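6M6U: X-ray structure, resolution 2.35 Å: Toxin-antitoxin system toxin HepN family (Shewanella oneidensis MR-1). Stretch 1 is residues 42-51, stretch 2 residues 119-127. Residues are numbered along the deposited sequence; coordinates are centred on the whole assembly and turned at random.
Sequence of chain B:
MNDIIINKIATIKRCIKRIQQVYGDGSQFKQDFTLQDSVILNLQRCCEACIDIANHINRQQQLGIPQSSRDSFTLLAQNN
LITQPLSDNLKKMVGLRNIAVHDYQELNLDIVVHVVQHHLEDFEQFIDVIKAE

Stretch 1, residues 42-51: NLQRCCEACI
Stretch 2 (119-127) HLEDFEQFI

Three cysteine sulfurs from one helix pack against a single phenylalanine ring: F123 inserts as a knob among L43, C46, C47 and C50, and each cysteine meets its ring from a different direction. C46 lies over one face, with its CB 3.8 Å from the F123 ring centroid and 17° off the ring normal, a CH-pi contact, and its SG 4.6 Å from that centroid at 25°. C47 SG approaches the edge, 5.3 Å from the F123 centroid and 80° off the normal. C50 SG stands obliquely, 4.7 Å from the F123 ring centroid and 69° off its normal, and comes within 3.5 Å of F123 CD1.

The second helix carries the knob and the first supplies the hole; helices 42-51 and 120-127 of one chain run in nearly the same direction, at 25°, with axes 11.2 Å apart at closest approach. In register, C46 CA lies nearest F123 CA, at 7.5 Å, and L43 CA nearest L120 CA, at 9.1 Å. Stretch 1 is regular helix throughout, its i to i+4 bonds running from C46 N to N42 O (3.0 Å) through I51 N to C47 O (2.8 Å). H119 has phi/psi -122/-2; its ND1 donates to D122 OD2 (3.3 Å), and D122 N bonds to H119 O (3.0 Å).

F123 points toward stretch 1 with chi1 -66° (m) and chi2 -47°. All three cysteines are m, near -74°; C46 and C50 point toward the second helix, whereas the CA-to-CB bond of C47 points away. L43 (m, t) starts sideways, but its CD2 reaches F123 CE2 at the ring edge (3.9 Å) and L120 CD2 (4.1 Å; also m, t). F126 (t, chi2 74°) brings CD2 to 3.6 Å from C50 SG, so this sulfur touches both aromatic rings. No hydrogen bond crosses the contact; the 311 Å² buried rests on apolar and sulfur-aromatic packing.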

# COMPACT_ATOMS: atom_id res chain seq x y z
N ASN B 42 -34.53 -26.14 28.87
CA ASN B 42 -34.64 -27.39 28.14
C ASN B 42 -35.52 -27.26 26.89
O ASN B 42 -35.34 -28.02 25.94
CB ASN B 42 -35.16 -28.49 29.06
CG ASN B 42 -34.08 -29.04 29.98
OD1 ASN B 42 -33.15 -29.71 29.53
ND2 ASN B 42 -34.20 -28.75 31.28
N LEU B 43 -36.44 -26.30 26.86
CA LEU B 43 -37.11 -25.97 25.60
C LEU B 43 -36.11 -25.42 24.59
O LEU B 43 -36.10 -25.82 23.42
CB LEU B 43 -38.24 -24.97 25.84
CG LEU B 43 -39.59 -25.57 26.22
CD1 LEU B 43 -40.60 -24.48 26.53
CD2 LEU B 43 -40.09 -26.50 25.12
N GLN B 44 -35.25 -24.50 25.04
CA GLN B 44 -34.22 -23.94 24.16
C GLN B 44 -33.33 -25.04 23.61
O GLN B 44 -33.04 -25.08 22.41
CB GLN B 44 -33.40 -22.91 24.93
CG GLN B 44 -32.15 -22.45 24.19
CD GLN B 44 -31.43 -21.36 24.93
OE1 GLN B 44 -31.77 -20.18 24.81
NE2 GLN B 44 -30.43 -21.74 25.73
N ARG B 45 -32.88 -25.95 24.48
CA ARG B 45 -32.02 -27.05 24.03
C ARG B 45 -32.75 -27.94 23.03
O ARG B 45 -32.15 -28.39 22.04
CB ARG B 45 -31.55 -27.86 25.24
CG ARG B 45 -30.61 -27.10 26.15
CD ARG B 45 -30.37 -27.80 27.46
NE ARG B 45 -29.20 -27.23 28.15
CZ ARG B 45 -28.84 -27.49 29.41
NH1 ARG B 45 -29.57 -28.32 30.14
NH2 ARG B 45 -27.76 -26.92 29.91
N CYS B 46 -34.04 -28.20 23.26
CA CYS B 46 -34.83 -28.91 22.26
C CYS B 46 -34.87 -28.16 20.94
O CYS B 46 -34.72 -28.77 19.87
CB CYS B 46 -36.26 -29.14 22.78
SG CYS B 46 -36.43 -30.43 24.02
N CYS B 47 -35.08 -26.85 20.99
CA CYS B 47 -35.14 -26.06 19.76
C CYS B 47 -33.80 -26.07 19.04
O CYS B 47 -33.75 -26.24 17.82
CB CYS B 47 -35.57 -24.62 20.07
SG CYS B 47 -37.31 -24.44 20.50
N GLU B 48 -32.70 -25.91 19.78
CA GLU B 48 -31.39 -25.89 19.14
C GLU B 48 -31.05 -27.25 18.54
O GLU B 48 -30.44 -27.32 17.47
CB GLU B 48 -30.32 -25.46 20.14
CG GLU B 48 -30.36 -23.97 20.45
CD GLU B 48 -30.05 -23.12 19.23
OE1 GLU B 48 -29.16 -23.50 18.43
OE2 GLU B 48 -30.70 -22.07 19.05
N ALA B 49 -31.47 -28.33 19.20
CA ALA B 49 -31.24 -29.65 18.62
C ALA B 49 -32.05 -29.84 17.34
O ALA B 49 -31.56 -30.43 16.37
CB ALA B 49 -31.56 -30.74 19.64
N CYS B 50 -33.29 -29.33 17.32
CA CYS B 50 -34.09 -29.40 16.09
C CYS B 50 -33.49 -28.54 14.99
O CYS B 50 -33.46 -28.95 13.83
CB CYS B 50 -35.52 -28.97 16.37
SG CYS B 50 -36.51 -30.16 17.29
N ILE B 51 -33.03 -27.34 15.35
CA ILE B 51 -32.45 -26.44 14.36
C ILE B 51 -31.16 -27.02 13.80
O ILE B 51 -30.89 -26.92 12.60
CB ILE B 51 -32.23 -25.05 14.99
CG1 ILE B 51 -33.59 -24.40 15.27
CG2 ILE B 51 -31.38 -24.16 14.08
CD1 ILE B 51 -33.51 -23.21 16.20
N HIS B 119 -47.71 -29.47 23.08
CA HIS B 119 -46.88 -29.26 21.91
C HIS B 119 -45.52 -29.92 21.98
O HIS B 119 -44.77 -29.86 20.99
CB HIS B 119 -46.73 -27.76 21.63
CG HIS B 119 -47.97 -27.13 21.07
ND1 HIS B 119 -48.07 -26.70 19.77
CD2 HIS B 119 -49.18 -26.89 21.65
CE1 HIS B 119 -49.28 -26.21 19.56
NE2 HIS B 119 -49.97 -26.31 20.69
N LEU B 120 -45.17 -30.58 23.08
CA LEU B 120 -43.95 -31.38 23.09
C LEU B 120 -44.00 -32.49 22.05
O LEU B 120 -42.95 -33.01 21.67
CB LEU B 120 -43.71 -31.97 24.49
CG LEU B 120 -43.45 -30.94 25.59
CD1 LEU B 120 -43.10 -31.62 26.91
CD2 LEU B 120 -42.34 -29.98 25.16
N GLU B 121 -45.20 -32.84 21.58
CA GLU B 121 -45.34 -33.85 20.53
C GLU B 121 -44.75 -33.37 19.20
O GLU B 121 -44.37 -34.20 18.37
CB GLU B 121 -46.81 -34.22 20.34
CG GLU B 121 -47.29 -35.37 21.22
CD GLU B 121 -47.58 -34.95 22.65
OE1 GLU B 121 -47.98 -35.82 23.45
OE2 GLU B 121 -47.42 -33.75 22.98
N ASP B 122 -44.68 -32.05 18.99
CA ASP B 122 -44.07 -31.54 17.76
C ASP B 122 -42.61 -31.95 17.65
O ASP B 122 -42.15 -32.36 16.58
CB ASP B 122 -44.21 -30.01 17.70
CG ASP B 122 -45.66 -29.56 17.65
OD1 ASP B 122 -46.53 -30.37 17.26
OD2 ASP B 122 -45.92 -28.38 17.98
N PHE B 123 -41.87 -31.84 18.75
CA PHE B 123 -40.49 -32.33 18.77
C PHE B 123 -40.43 -33.82 18.45
O PHE B 123 -39.57 -34.26 17.68
CB PHE B 123 -39.86 -32.07 20.14
CG PHE B 123 -39.67 -30.61 20.46
CD1 PHE B 123 -39.11 -29.75 19.53
CD2 PHE B 123 -40.05 -30.11 21.69
CE1 PHE B 123 -38.92 -28.42 19.82
CE2 PHE B 123 -39.87 -28.77 21.99
CZ PHE B 123 -39.31 -27.92 21.05
N GLU B 124 -41.33 -34.61 19.03
CA GLU B 124 -41.32 -36.05 18.80
C GLU B 124 -41.79 -36.39 17.39
O GLU B 124 -41.26 -37.31 16.76
CB GLU B 124 -42.20 -36.75 19.85
CG GLU B 124 -41.95 -36.24 21.26
CD GLU B 124 -41.95 -37.34 22.29
OE1 GLU B 124 -43.04 -37.65 22.83
OE2 GLU B 124 -40.87 -37.90 22.56
N GLN B 125 -42.77 -35.64 16.88
CA GLN B 125 -43.18 -35.81 15.49
C GLN B 125 -42.05 -35.46 14.53
O GLN B 125 -41.85 -36.15 13.52
CB GLN B 125 -44.41 -34.93 15.22
CG GLN B 125 -45.07 -35.14 13.87
CD GLN B 125 -46.27 -34.23 13.67
OE1 GLN B 125 -46.86 -33.74 14.64
NE2 GLN B 125 -46.64 -34.00 12.41
N PHE B 126 -41.29 -34.41 14.83
CA PHE B 126 -40.13 -34.06 14.02
C PHE B 126 -39.06 -35.15 14.07
O PHE B 126 -38.43 -35.46 13.06
CB PHE B 126 -39.57 -32.71 14.49
CG PHE B 126 -38.32 -32.28 13.78
CD1 PHE B 126 -38.38 -31.81 12.48
CD2 PHE B 126 -37.10 -32.32 14.42
CE1 PHE B 126 -37.23 -31.40 11.83
CE2 PHE B 126 -35.94 -31.91 13.78
CZ PHE B 126 -36.01 -31.44 12.48
N ILE B 127 -38.86 -35.74 15.25
CA ILE B 127 -37.90 -36.84 15.38
C ILE B 127 -38.30 -38.01 14.49
O ILE B 127 -37.47 -38.58 13.77
CB ILE B 127 -37.79 -37.28 16.85
CG1 ILE B 127 -37.08 -36.22 17.69
CG2 ILE B 127 -37.10 -38.63 16.97
CD1 ILE B 127 -36.93 -36.62 19.14